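PDB 1VPB: putative modulator of DNA gyrase, which probably acts as a metallopeptidase, the activity generally assigned to the PmbA/TldD (peptidase U62) family. Local coordinates for residues Tyr308-Asn311 against Glu312-Thr316; Ala22-Ala25 against Met26-Leu30; Phe93-Asn96 against Gly97-Thr101; Ser70-Asp74 against Gly75-Ser79; Arg117-Lys120 against Gly121-Asp125. All blocks are in the same frame, centred on the assembly; numbering follows the deposited sequence. Where two conformers were deposited one is given.

Contact 1. Residues Tyr308-Asn311 against Glu312-Thr316; sequences YFDN and EGIAT
A chi1 of 74° sets CG of Asp310 between its own backbone N and carbonyl carbon, and with chi2 at 0° the carboxylate turns OD1 in over the turn that follows. There Asp310 OD1 takes two backbone N-H groups, Glu312 N at 2.9 Å and Ile314 N at 3.1 Å, the first of these bonds making an Asx turn. The two donors come from opposite faces of the carboxylate plane, so the oxygen is clasped between them. The side chains of Asp310 and Ile314 run side by side, with Ile314 CB 3.5 Å from Asp310 OD1. Asp310 to Gly313 form a type I beta turn, closed by Gly313 N on Asp310 O (3.0 Å); Gly313, its last residue, has a positive phi. Around this turn the chain doubles back, Asp310 N binding Ile314 O at 3.1 Å and Thr316 N binding Tyr308 O at 3.0 Å, which resembles a type I turn with a G1 bulge. Replacing Asp310 by an alanine removes both carboxylate oxygens and would probably leave the N-H groups of Glu312 and Ile314 without their shared acceptor. The other carboxylate oxygen, OD2, binds Ser347 and a water that also donates to Glu312 OE1, itself held by Thr334; this water spaces two acidic groups whose nearest oxygens, Asp310 OD2 and Glu312 OE1, are 4.6 Å apart.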
loop_
_atom_site.group_PDB
_atom_site.type_symbol
_atom_site.label_atom_id
_atom_site.label_comp_id
_atom_site.label_asym_id
_atom_site.label_seq_id
_atom_site.Cartn_x
_atom_site.Cartn_y
_atom_site.Cartn_z
ATOM N N TYR A 308 18.314 -20.594 -4.006
ATOM C CA TYR A 308 18.316 -21.998 -4.399
ATOM C C TYR A 308 16.952 -22.711 -4.346
ATOM O O TYR A 308 16.825 -23.797 -4.841
ATOM C CB TYR A 308 19.310 -22.769 -3.539
ATOM C CG TYR A 308 20.770 -22.497 -3.933
ATOM C CD1 TYR A 308 21.138 -22.534 -5.259
ATOM C CD2 TYR A 308 21.727 -22.159 -2.972
ATOM C CE1 TYR A 308 22.459 -22.282 -5.628
ATOM C CE2 TYR A 308 23.076 -21.903 -3.337
ATOM C CZ TYR A 308 23.413 -21.985 -4.691
ATOM O OH TYR A 308 24.739 -21.731 -5.089
ATOM N N PHE A 309 15.974 -22.055 -3.729
ATOM C CA PHE A 309 14.630 -22.631 -3.682
ATOM C C PHE A 309 13.593 -21.523 -3.582
ATOM O O PHE A 309 13.887 -20.436 -3.105
ATOM C CB PHE A 309 14.473 -23.634 -2.522
ATOM C CG PHE A 309 14.971 -23.147 -1.217
ATOM C CD1 PHE A 309 16.314 -23.354 -0.832
ATOM C CD2 PHE A 309 14.112 -22.524 -0.322
ATOM C CE1 PHE A 309 16.761 -22.933 0.373
ATOM C CE2 PHE A 309 14.575 -22.113 0.905
ATOM C CZ PHE A 309 15.931 -22.289 1.218
ATOM N N ASP A 310 12.367 -21.840 -3.992
ATOM C CA ASP A 310 11.272 -20.908 -3.768
ATOM C C ASP A 310 10.578 -21.201 -2.465
ATOM O O ASP A 310 11.016 -22.055 -1.667
ATOM C CB ASP A 310 10.322 -20.900 -4.954
ATOM C CG ASP A 310 9.435 -22.141 -5.064
ATOM O OD1 ASP A 310 9.505 -23.101 -4.225
ATOM O OD2 ASP A 310 8.576 -22.174 -5.997
ATOM N N ASN A 311 9.453 -20.513 -2.217
ATOM C CA ASN A 311 8.780 -20.762 -0.923
ATOM C C ASN A 311 8.083 -22.110 -0.711
ATOM O O ASN A 311 7.639 -22.413 0.418
ATOM C CB ASN A 311 7.836 -19.563 -0.671
ATOM C CG ASN A 311 8.600 -18.256 -0.421
ATOM O OD1 ASN A 311 9.860 -18.219 -0.381
ATOM N ND2 ASN A 311 7.837 -17.157 -0.211
ATOM N N GLU A 312 7.978 -22.938 -1.747
ATOM C CA GLU A 312 7.451 -24.253 -1.696
ATOM C C GLU A 312 8.602 -25.289 -1.559
ATOM O O GLU A 312 8.325 -26.472 -1.697
ATOM C CB GLU A 312 6.728 -24.645 -3.022
ATOM C CG GLU A 312 5.557 -23.871 -3.512
ATOM C CD GLU A 312 4.688 -24.787 -4.356
ATOM O OE1 GLU A 312 4.955 -25.036 -5.556
ATOM O OE2 GLU A 312 3.762 -25.315 -3.775
ATOM N N GLY A 313 9.847 -24.812 -1.430
ATOM C CA GLY A 313 11.043 -25.670 -1.345
ATOM C C GLY A 313 11.611 -26.176 -2.679
ATOM O O GLY A 313 12.612 -26.918 -2.667
ATOM N N ILE A 314 10.994 -25.808 -3.781
ATOM C CA ILE A 314 11.314 -26.336 -5.087
ATOM C C ILE A 314 12.703 -25.808 -5.430
ATOM O O ILE A 314 12.934 -24.626 -5.317
ATOM C CB ILE A 314 10.324 -25.921 -6.161
ATOM C CG1 ILE A 314 8.908 -26.438 -5.840
ATOM C CG2 ILE A 314 10.722 -26.458 -7.509
ATOM C CD1 ILE A 314 8.893 -27.781 -5.407
ATOM N N ALA A 315 13.574 -26.673 -5.895
ATOM C CA ALA A 315 14.906 -26.229 -6.338
ATOM C C ALA A 315 14.783 -25.295 -7.565
ATOM O O ALA A 315 14.165 -25.661 -8.596
ATOM C CB ALA A 315 15.737 -27.434 -6.707
ATOM N N THR A 316 15.377 -24.118 -7.493
ATOM C CA THR A 316 15.505 -23.237 -8.657
ATOM C C THR A 316 16.467 -23.831 -9.670
ATOM O O THR A 316 17.375 -24.569 -9.309
ATOM C CB THR A 316 15.952 -21.851 -8.254
ATOM O OG1 THR A 316 17.131 -21.953 -7.444
ATOM C CG2 THR A 316 14.863 -21.163 -7.325
HETATM O O HOH W 1 18.589 -24.959 -6.687
HETATM O O HOH W 2 6.788 -23.803 -7.071
#

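Contact 2. Residues Ala22-Ala25 against Met26-Leu30; sequences AQWA and MDYAL
Ala22 opens this turn-by-turn contact within the alpha-helix 16-31 by accepting the N-H of Met26 on its carbonyl, an i to i+4 bond of 3.0 Å between Met26 N and Ala22 O. Gln23 does the same for Asp27, while its side-chain NE2 bonds to Tyr174 OH. Trp24 carries the main side-chain contact. Its CG is anti to the backbone N (chi1 169°), as is that of Tyr28 (chi1 -174°), and the two side chains therefore lie alongside each other one turn apart, pointing the same way. The Tyr28 CB methylene sits over the face of the indole, 4.3 Å from the centroid of the Trp24 six-membered ring, in a CH-pi contact. The rings themselves are nearly parallel, with planes at 23°, but slid so far apart that they barely overlap; Trp24 CZ2 and Tyr28 CD1 meet at 4.0 Å. Arg87 adds a cation-pi contact to the indole, and both aromatic side chains rest against helix 87-101. The carbonyl oxygen of Trp24 is gripped twice: Tyr28 N donates at 2.8 Å to Trp24 O, and a water that also donates to Asp27 OD2 lies 3.0 Å from that same Trp24 O. Ala25, buried, packs toward helix 87-101 with its CB, and Ala29 N lies 2.9 Å from Ala25 O.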
loop_
_atom_site.group_PDB
_atom_site.type_symbol
_atom_site.label_atom_id
_atom_site.label_comp_id
_atom_site.label_asym_id
_atom_site.label_seq_id
_atom_site.Cartn_x
_atom_site.Cartn_y
_atom_site.Cartn_z
ATOM N N ALA A 22 10.744 -23.597 15.602
ATOM C CA ALA A 22 10.054 -23.918 14.331
ATOM C C ALA A 22 9.744 -25.389 14.209
ATOM O O ALA A 22 8.657 -25.769 13.749
ATOM C CB ALA A 22 10.853 -23.464 13.162
ATOM N N GLN A 23 10.660 -26.247 14.667
ATOM C CA GLN A 23 10.498 -27.671 14.582
ATOM C C GLN A 23 9.380 -28.103 15.542
ATOM O O GLN A 23 8.593 -28.993 15.210
ATOM C CB GLN A 23 11.829 -28.373 14.922
ATOM C CG GLN A 23 12.888 -28.280 13.802
ATOM C CD GLN A 23 14.325 -28.489 14.342
ATOM O OE1 GLN A 23 14.513 -29.056 15.447
ATOM N NE2 GLN A 23 15.315 -28.000 13.590
ATOM N N TRP A 24 9.317 -27.461 16.699
ATOM C CA TRP A 24 8.264 -27.738 17.697
ATOM C C TRP A 24 6.892 -27.377 17.099
ATOM O O TRP A 24 5.960 -28.185 17.161
ATOM C CB TRP A 24 8.514 -26.947 18.958
ATOM C CG TRP A 24 7.320 -27.014 19.872
ATOM C CD1 TRP A 24 7.070 -27.954 20.818
ATOM C CD2 TRP A 24 6.185 -26.142 19.856
ATOM N NE1 TRP A 24 5.849 -27.722 21.406
ATOM C CE2 TRP A 24 5.296 -26.596 20.851
ATOM C CE3 TRP A 24 5.860 -24.986 19.143
ATOM C CZ2 TRP A 24 4.079 -25.967 21.110
ATOM C CZ3 TRP A 24 4.662 -24.356 19.407
ATOM C CH2 TRP A 24 3.776 -24.853 20.377
ATOM N N ALA A 25 6.817 -26.241 16.408
ATOM C CA ALA A 25 5.557 -25.787 15.804
ATOM C C ALA A 25 5.100 -26.734 14.718
ATOM O O ALA A 25 3.909 -27.038 14.638
ATOM C CB ALA A 25 5.658 -24.361 15.280
ATOM N N MET A 26 6.042 -27.212 13.880
ATOM C CA MET A 26 5.716 -28.202 12.854
ATOM C C MET A 26 5.107 -29.450 13.505
ATOM O O MET A 26 4.062 -29.979 13.101
ATOM C CB MET A 26 6.984 -28.555 12.067
ATOM C CG MET A 26 6.806 -29.685 11.138
ATOM S SD MET A 26 5.691 -29.299 9.784
ATOM C CE MET A 26 6.898 -28.478 8.780
ATOM N N ASP A 27 5.830 -29.974 14.496
ATOM C CA ASP A 27 5.419 -31.198 15.174
ATOM C C ASP A 27 4.039 -31.006 15.815
ATOM O O ASP A 27 3.196 -31.904 15.710
ATOM C CB ASP A 27 6.493 -31.602 16.189
ATOM C CG ASP A 27 6.081 -32.774 17.030
ATOM O OD1 ASP A 27 6.136 -33.904 16.491
ATOM O OD2 ASP A 27 5.693 -32.638 18.212
ATOM N N TYR A 28 3.826 -29.873 16.438
ATOM C CA TYR A 28 2.554 -29.588 17.124
ATOM C C TYR A 28 1.434 -29.582 16.090
ATOM O O TYR A 28 0.359 -30.198 16.292
ATOM C CB TYR A 28 2.632 -28.256 17.863
ATOM C CG TYR A 28 1.382 -28.016 18.700
ATOM C CD1 TYR A 28 1.233 -28.583 19.969
ATOM C CD2 TYR A 28 0.328 -27.303 18.158
ATOM C CE1 TYR A 28 0.055 -28.395 20.701
ATOM C CE2 TYR A 28 -0.825 -27.105 18.868
ATOM C CZ TYR A 28 -0.961 -27.664 20.129
ATOM O OH TYR A 28 -2.184 -27.439 20.751
ATOM N N ALA A 29 1.648 -28.886 14.974
ATOM C CA ALA A 29 0.616 -28.875 13.925
ATOM C C ALA A 29 0.272 -30.292 13.415
ATOM O O ALA A 29 -0.894 -30.650 13.189
ATOM C CB ALA A 29 1.089 -27.975 12.738
ATOM N N LEU A 30 1.303 -31.123 13.182
ATOM C CA LEU A 30 1.125 -32.456 12.648
ATOM C C LEU A 30 0.447 -33.402 13.632
ATOM O O LEU A 30 -0.363 -34.245 13.208
ATOM C CB LEU A 30 2.455 -33.054 12.226
ATOM C CG LEU A 30 3.093 -32.384 10.981
ATOM C CD1 LEU A 30 4.522 -32.942 10.806
ATOM C CD2 LEU A 30 2.259 -32.475 9.738
HETATM O O HOH W 3 5.544 -30.236 19.321
#

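Contact 3. Residues Phe93-Asn96 against Gly97-Thr101; sequences FIKN and GIDST
Lys95 and Asp99, one helical turn apart, are joined by a salt bridge in which Lys95 NZ lies 2.9 Å from Asp99 OD2 and uses the syn lone pair of that oxygen. The lysine starts with CG on the side opposite its backbone N (chi1 -176°) and bends at chi2 and again at chi4, which brings NZ round to the carboxylate and keeps CG, CD and CE near Asp99 OD2 as well. Around this pair, a water donates both to Asp99 OD2, at 2.7 Å, and to Asn96 OD1, at 2.9 Å, while Asp99 OD1 forms a salt bridge with Arg102. A leucine in place of Asp99 would probably leave Lys95 and Arg102 without their shared counter-charge and the water without one of its acceptors. Further along, Asn96 O accepts from both Ser100 N and Ser100 OG, each 2.9 Å away and approaching from opposite faces of the carbonyl plane. Thr101 grips Gly97 O in the same double fashion, its OG1 standing 2.8 Å from that Gly97 O. Ile94 CG2 meets Ile98 CD1 at 4.0 Å on the buried side. All this lies on the alpha-helix 87-101: Ile94 packs on helix 16-31, Ile98 and Thr101 on strand 58-73, and Phe93 on strand 76-82, while Phe93, Ser100 and Thr101 also pack against the second subunit.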
loop_
_atom_site.group_PDB
_atom_site.type_symbol
_atom_site.label_atom_id
_atom_site.label_comp_id
_atom_site.label_asym_id
_atom_site.label_seq_id
_atom_site.Cartn_x
_atom_site.Cartn_y
_atom_site.Cartn_z
ATOM N N PHE A 93 -3.017 -20.767 19.367
ATOM C CA PHE A 93 -3.100 -20.138 18.076
ATOM C C PHE A 93 -3.104 -21.178 16.955
ATOM O O PHE A 93 -3.874 -21.081 15.982
ATOM C CB PHE A 93 -1.918 -19.167 17.885
ATOM C CG PHE A 93 -2.003 -18.352 16.621
ATOM C CD1 PHE A 93 -3.030 -17.440 16.414
ATOM C CD2 PHE A 93 -1.094 -18.532 15.652
ATOM C CE1 PHE A 93 -3.119 -16.747 15.235
ATOM C CE2 PHE A 93 -1.148 -17.808 14.490
ATOM C CZ PHE A 93 -2.115 -16.915 14.296
ATOM N N ILE A 94 -2.177 -22.138 17.041
ATOM C CA ILE A 94 -2.084 -23.189 16.005
ATOM C C ILE A 94 -3.332 -24.063 16.021
ATOM O O ILE A 94 -3.897 -24.335 14.993
ATOM C CB ILE A 94 -0.807 -24.043 16.208
ATOM C CG1 ILE A 94 0.407 -23.136 15.930
ATOM C CG2 ILE A 94 -0.757 -25.188 15.262
ATOM C CD1 ILE A 94 1.740 -23.765 16.351
ATOM N N LYS A 95 -3.761 -24.503 17.200
ATOM C CA LYS A 95 -4.939 -25.383 17.230
ATOM C C LYS A 95 -6.157 -24.668 16.690
ATOM O O LYS A 95 -6.975 -25.282 15.962
ATOM C CB LYS A 95 -5.147 -25.911 18.652
ATOM C CG LYS A 95 -6.287 -26.930 18.792
ATOM C CD LYS A 95 -6.108 -28.197 17.880
ATOM C CE LYS A 95 -6.891 -29.404 18.441
ATOM N NZ LYS A 95 -8.314 -28.998 18.693
ATOM N N ASN A 96 -6.324 -23.400 17.045
ATOM C CA ASN A 96 -7.441 -22.623 16.531
ATOM C C ASN A 96 -7.357 -22.472 15.028
ATOM O O ASN A 96 -8.371 -22.574 14.382
ATOM C CB ASN A 96 -7.528 -21.270 17.206
ATOM C CG ASN A 96 -8.026 -21.390 18.639
ATOM O OD1 ASN A 96 -8.532 -22.463 19.065
ATOM N ND2 ASN A 96 -7.919 -20.299 19.395
ATOM N N GLY A 97 -6.147 -22.281 14.477
ATOM C CA GLY A 97 -5.953 -22.220 13.050
ATOM C C GLY A 97 -6.342 -23.506 12.321
ATOM O O GLY A 97 -7.019 -23.472 11.285
ATOM N N ILE A 98 -5.968 -24.630 12.925
ATOM C CA ILE A 98 -6.285 -25.943 12.361
ATOM C C ILE A 98 -7.804 -26.147 12.317
ATOM O O ILE A 98 -8.377 -26.504 11.293
ATOM C CB ILE A 98 -5.580 -27.063 13.178
ATOM C CG1 ILE A 98 -4.079 -27.020 12.956
ATOM C CG2 ILE A 98 -6.121 -28.406 12.810
ATOM C CD1 ILE A 98 -3.250 -27.926 13.857
ATOM N N ASP A 99 -8.448 -25.866 13.445
ATOM C CA ASP A 99 -9.873 -26.105 13.570
ATOM C C ASP A 99 -10.680 -25.151 12.681
ATOM O O ASP A 99 -11.633 -25.551 12.061
ATOM C CB ASP A 99 -10.261 -26.021 14.997
ATOM C CG ASP A 99 -9.777 -27.216 15.822
ATOM O OD1 ASP A 99 -9.488 -28.334 15.298
ATOM O OD2 ASP A 99 -9.689 -27.091 17.054
ATOM N N SER A 100 -10.188 -23.920 12.529
ATOM C CA SER A 100 -10.801 -22.950 11.644
ATOM C C SER A 100 -10.649 -23.341 10.166
ATOM O O SER A 100 -11.595 -23.208 9.377
ATOM C CB SER A 100 -10.160 -21.603 11.887
ATOM O OG SER A 100 -10.518 -21.141 13.163
ATOM N N THR A 101 -9.495 -23.835 9.823
ATOM C CA THR A 101 -9.179 -24.252 8.449
ATOM C C THR A 101 -10.110 -25.362 8.032
ATOM O O THR A 101 -10.593 -25.403 6.907
ATOM C CB THR A 101 -7.726 -24.717 8.337
ATOM O OG1 THR A 101 -6.821 -23.614 8.513
ATOM C CG2 THR A 101 -7.358 -25.381 7.031
HETATM O O HOH W 4 -10.214 -24.674 18.240
#

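Contact 4. Residues Ser70-Asp74 against Gly75-Ser79; sequences SLYVD and GRYGS
Tyr72 offers one face of its ring to the edge of Tyr77, whose CD1 and CE1 reach over it in an edge-to-face (T-shaped) pair with centroids 5.1 Å apart and planes at 67°. The closest carbons, Tyr72 CZ and Tyr77 CE1, are 3.6 Å apart. The two side chains point the same way although their first torsions differ: CG of Tyr77 is trans to N (chi1 173°), whereas that of Tyr72 lies beside its own N (chi1 -66°). The hydroxyl of Tyr72 is held by Lys38, and Arg110 makes a cation-pi contact with Tyr77. On the same face, a water bridges Ser70 OG and Ser79 OG, 2.7 Å from each. Leu71, Val73 and Arg76 point to the other face, toward helix 87-101. At the bend, Arg76 NH1 binds Asp74 O at 2.9 Å, met near the edge of the guanidinium, while the Asp74 carboxylate pairs with Arg102. Gly75 has backbone angles that would press a side chain against Asp74 O. The hydrogen-bonded pairs Leu71-Gly78 and Val73-Arg76 alternate with the non-hydrogen-bonded pairs Ser70-Ser79 and Tyr72-Tyr77, the pattern of a beta hairpin with a two-residue loop (Asp74-Gly75), here a type I' turn from Val73 to Arg76.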
loop_
_atom_site.group_PDB
_atom_site.type_symbol
_atom_site.label_atom_id
_atom_site.label_comp_id
_atom_site.label_asym_id
_atom_site.label_seq_id
_atom_site.Cartn_x
_atom_site.Cartn_y
_atom_site.Cartn_z
ATOM N N SER A 70 1.418 -22.880 6.996
ATOM C CA SER A 70 0.421 -23.269 6.010
ATOM C C SER A 70 -0.073 -24.602 6.566
ATOM O O SER A 70 0.710 -25.488 6.860
ATOM C CB SER A 70 0.985 -23.522 4.647
ATOM O OG SER A 70 1.536 -22.319 4.083
ATOM N N LEU A 71 -1.382 -24.685 6.752
ATOM C CA LEU A 71 -2.025 -25.825 7.388
ATOM C C LEU A 71 -2.889 -26.633 6.410
ATOM O O LEU A 71 -3.743 -26.114 5.738
ATOM C CB LEU A 71 -2.910 -25.328 8.547
ATOM C CG LEU A 71 -2.305 -24.342 9.558
ATOM C CD1 LEU A 71 -3.400 -23.900 10.487
ATOM C CD2 LEU A 71 -1.202 -24.992 10.317
ATOM N N TYR A 72 -2.563 -27.941 6.237
ATOM C CA TYR A 72 -3.273 -28.862 5.352
ATOM C C TYR A 72 -4.087 -29.809 6.263
ATOM O O TYR A 72 -3.510 -30.634 6.994
ATOM C CB TYR A 72 -2.290 -29.669 4.510
ATOM C CG TYR A 72 -1.507 -28.822 3.522
ATOM C CD1 TYR A 72 -0.467 -28.036 3.973
ATOM C CD2 TYR A 72 -1.812 -28.831 2.163
ATOM C CE1 TYR A 72 0.277 -27.228 3.059
ATOM C CE2 TYR A 72 -1.122 -28.054 1.266
ATOM C CZ TYR A 72 -0.067 -27.250 1.732
ATOM O OH TYR A 72 0.631 -26.483 0.784
ATOM N N VAL A 73 -5.365 -29.556 6.323
ATOM C CA VAL A 73 -6.246 -30.125 7.350
ATOM C C VAL A 73 -7.450 -30.720 6.657
ATOM O O VAL A 73 -8.409 -30.049 6.169
ATOM C CB VAL A 73 -6.755 -29.061 8.369
ATOM C CG1 VAL A 73 -7.647 -29.741 9.433
ATOM C CG2 VAL A 73 -5.616 -28.272 8.985
ATOM N N ASP A 74 -7.451 -32.039 6.573
ATOM C CA ASP A 74 -8.624 -32.665 5.988
ATOM C C ASP A 74 -9.021 -32.214 4.625
ATOM O O ASP A 74 -10.199 -32.103 4.284
ATOM C CB ASP A 74 -9.808 -32.646 6.991
ATOM C CG ASP A 74 -9.505 -33.333 8.301
ATOM O OD1 ASP A 74 -8.382 -33.927 8.556
ATOM O OD2 ASP A 74 -10.352 -33.241 9.236
ATOM N N GLY A 75 -8.022 -31.930 3.797
ATOM C CA GLY A 75 -8.280 -31.501 2.453
ATOM C C GLY A 75 -8.380 -29.987 2.293
ATOM O O GLY A 75 -8.377 -29.484 1.184
ATOM N N ARG A 76 -8.514 -29.287 3.404
ATOM C CA ARG A 76 -8.592 -27.839 3.445
ATOM C C ARG A 76 -7.171 -27.264 3.561
ATOM O O ARG A 76 -6.235 -27.910 4.041
ATOM C CB ARG A 76 -9.447 -27.364 4.600
ATOM C CG ARG A 76 -10.902 -27.624 4.412
ATOM C CD ARG A 76 -11.334 -29.081 4.652
ATOM N NE ARG A 76 -12.750 -29.185 4.805
ATOM C CZ ARG A 76 -13.437 -30.304 5.155
ATOM N NH1 ARG A 76 -12.769 -31.418 5.380
ATOM N NH2 ARG A 76 -14.742 -30.249 5.387
ATOM N N TYR A 77 -7.070 -25.960 3.301
ATOM C CA TYR A 77 -5.769 -25.262 3.330
ATOM C C TYR A 77 -5.962 -23.864 3.911
ATOM O O TYR A 77 -6.826 -23.116 3.442
ATOM C CB TYR A 77 -5.284 -25.151 1.887
ATOM C CG TYR A 77 -4.032 -24.304 1.716
ATOM C CD1 TYR A 77 -2.796 -24.827 1.948
ATOM C CD2 TYR A 77 -4.148 -22.967 1.347
ATOM C CE1 TYR A 77 -1.642 -24.034 1.794
ATOM C CE2 TYR A 77 -3.000 -22.174 1.179
ATOM C CZ TYR A 77 -1.788 -22.717 1.423
ATOM O OH TYR A 77 -0.616 -21.933 1.252
ATOM N N GLY A 78 -5.196 -23.571 4.960
ATOM C CA GLY A 78 -5.308 -22.340 5.756
ATOM C C GLY A 78 -3.945 -21.756 6.027
ATOM O O GLY A 78 -2.977 -22.451 6.147
ATOM N N SER A 79 -3.921 -20.437 6.228
ATOM C CA SER A 79 -2.697 -19.714 6.546
ATOM C C SER A 79 -2.795 -18.911 7.818
ATOM O O SER A 79 -3.793 -18.177 8.034
ATOM C CB SER A 79 -2.395 -18.750 5.366
ATOM O OG SER A 79 -2.336 -19.457 4.137
HETATM O O HOH W 5 0.361 -19.878 4.070
#

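Contact 5. Residues Arg117-Lys120 against Gly121-Asp125; sequences RYYK and GGKPD
Tyr119 lays its ring forward along the chain, one face against the backbone of Gly121, and reaches Lys123 with its hydroxyl. From CB the side chain sets out with CG turned opposite the backbone N (chi1 178°), which carries the ring along the direction the main chain will take. CG, CD1 and CD2 of Tyr119 each lie 3.7 Å from Gly121 N, which sits 3.3 Å above the Tyr119 ring plane, over its centre. Farther out, CE2 and CZ pass under the alpha carbon, Tyr119 CZ coming within 3.3 Å of Gly121 CA; this methylene makes a CH-pi contact 28° off the ring normal. At the tip, Tyr119 OH accepts the N-H of Lys123, with Lys123 N to Tyr119 OH at 3.1 Å and an N-H...O angle of 152°, and also touches Lys123 CB. Gly121 and Gly122 both have positive phi, which favours glycine, and with no side chain Gly121 brings its CA directly against the ring. The ring of Tyr308 also meets that of Tyr119. All of this belongs to an irregular surface loop between helices 87-101 and 138-150, in which the CH-pi contact and the bond from Lys123 N to Tyr119 OH close a short glycine-containing turn of chain.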
loop_
_atom_site.group_PDB
_atom_site.type_symbol
_atom_site.label_atom_id
_atom_site.label_comp_id
_atom_site.label_asym_id
_atom_site.label_seq_id
_atom_site.Cartn_x
_atom_site.Cartn_y
_atom_site.Cartn_z
ATOM N N ARG A 117 11.665 -32.925 -6.060
ATOM C CA ARG A 117 11.896 -31.590 -6.613
ATOM C C ARG A 117 12.538 -30.574 -5.690
ATOM O O ARG A 117 12.864 -29.481 -6.135
ATOM C CB ARG A 117 10.566 -30.990 -7.083
ATOM C CG ARG A 117 9.853 -31.806 -8.092
ATOM C CD ARG A 117 8.497 -31.224 -8.452
ATOM N NE ARG A 117 8.675 -29.934 -9.083
ATOM C CZ ARG A 117 7.911 -28.836 -8.834
ATOM N NH1 ARG A 117 6.814 -28.853 -8.049
ATOM N NH2 ARG A 117 8.217 -27.749 -9.461
ATOM N N TYR A 118 12.674 -30.868 -4.395
ATOM C CA TYR A 118 13.205 -29.922 -3.473
ATOM C C TYR A 118 14.702 -29.657 -3.646
ATOM O O TYR A 118 15.428 -30.548 -4.097
ATOM C CB TYR A 118 13.016 -30.443 -2.073
ATOM C CG TYR A 118 11.574 -30.476 -1.566
ATOM C CD1 TYR A 118 10.654 -29.527 -1.980
ATOM C CD2 TYR A 118 11.169 -31.446 -0.643
ATOM C CE1 TYR A 118 9.348 -29.527 -1.448
ATOM C CE2 TYR A 118 9.905 -31.415 -0.091
ATOM C CZ TYR A 118 9.014 -30.469 -0.488
ATOM O OH TYR A 118 7.660 -30.419 0.013
ATOM N N TYR A 119 15.112 -28.464 -3.291
ATOM C CA TYR A 119 16.547 -28.198 -3.114
ATOM C C TYR A 119 17.127 -29.181 -2.114
ATOM O O TYR A 119 16.695 -29.321 -0.983
ATOM C CB TYR A 119 16.795 -26.785 -2.714
ATOM C CG TYR A 119 18.261 -26.461 -2.471
ATOM C CD1 TYR A 119 19.185 -26.609 -3.490
ATOM C CD2 TYR A 119 18.684 -25.928 -1.287
ATOM C CE1 TYR A 119 20.511 -26.268 -3.249
ATOM C CE2 TYR A 119 20.006 -25.584 -1.074
ATOM C CZ TYR A 119 20.898 -25.782 -2.101
ATOM O OH TYR A 119 22.249 -25.489 -1.903
ATOM N N LYS A 120 18.255 -29.741 -2.513
ATOM C CA LYS A 120 18.937 -30.879 -1.775
ATOM C C LYS A 120 20.265 -30.430 -1.184
ATOM O O LYS A 120 20.978 -31.261 -0.627
ATOM C CB LYS A 120 19.111 -32.072 -2.707
ATOM C CG LYS A 120 17.822 -32.662 -3.328
ATOM C CD LYS A 120 16.894 -33.198 -2.259
ATOM C CE LYS A 120 15.620 -33.753 -2.907
ATOM N NZ LYS A 120 14.674 -34.221 -1.727
ATOM N N GLY A 121 20.490 -29.109 -1.138
ATOM C CA GLY A 121 21.611 -28.543 -0.432
ATOM C C GLY A 121 22.911 -28.682 -1.220
ATOM O O GLY A 121 22.935 -29.260 -2.304
ATOM N N GLY A 122 23.952 -28.086 -0.641
ATOM C CA GLY A 122 25.296 -28.343 -1.076
ATOM C C GLY A 122 25.835 -27.500 -2.215
ATOM O O GLY A 122 27.085 -27.637 -2.576
ATOM N N LYS A 123 25.002 -26.627 -2.777
ATOM C CA LYS A 123 25.466 -25.718 -3.829
ATOM C C LYS A 123 26.266 -24.581 -3.171
ATOM O O LYS A 123 26.136 -24.308 -1.957
ATOM C CB LYS A 123 24.300 -25.220 -4.708
ATOM C CG LYS A 123 23.740 -26.279 -5.685
ATOM C CD LYS A 123 22.691 -25.759 -6.665
ATOM C CE LYS A 123 22.636 -26.556 -7.970
ATOM N NZ LYS A 123 21.977 -27.888 -7.833
ATOM N N PRO A 124 27.128 -23.917 -3.945
ATOM C CA PRO A 124 28.023 -22.915 -3.380
ATOM C C PRO A 124 27.320 -21.757 -2.657
ATOM O O PRO A 124 26.227 -21.329 -3.043
ATOM C CB PRO A 124 28.793 -22.428 -4.602
ATOM C CG PRO A 124 28.722 -23.447 -5.576
ATOM C CD PRO A 124 27.348 -24.094 -5.387
ATOM N N ASP A 125 27.961 -21.223 -1.639
ATOM C CA ASP A 125 27.466 -20.028 -0.928
ATOM C C ASP A 125 27.166 -18.913 -1.897
ATOM O O ASP A 125 28.031 -18.494 -2.686
ATOM C CB ASP A 125 28.539 -19.612 0.096
ATOM C CG ASP A 125 28.122 -18.544 1.040
ATOM O OD1 ASP A 125 26.988 -18.021 0.961
ATOM O OD2 ASP A 125 28.975 -18.130 1.892
#

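Overall arrangement
The five contacts form two clusters. Contact 3 lies between contacts 2 and 4, helix 87-101 touching both helix 16-31 and the hairpin of strands 58-73 and 76-82: Tyr28 CD2 meets Ile94 CG2 at 3.7 Å, and Thr101 O meets Arg76 CB at 3.2 Å. Contacts 2 and 4 do not touch each other. Contacts 3 and 4 both touch the second subunit, where the sheet continues through Ser79. Contacts 1 and 5, with centres about 9 Å apart, join two loops distant in sequence: Tyr308 OH lies 2.6 Å from Pro124 O and Ala315 N lies 2.9 Å from Arg117 O. Contact 1 approaches contact 4 to about 6 Å between nearest atoms without touching.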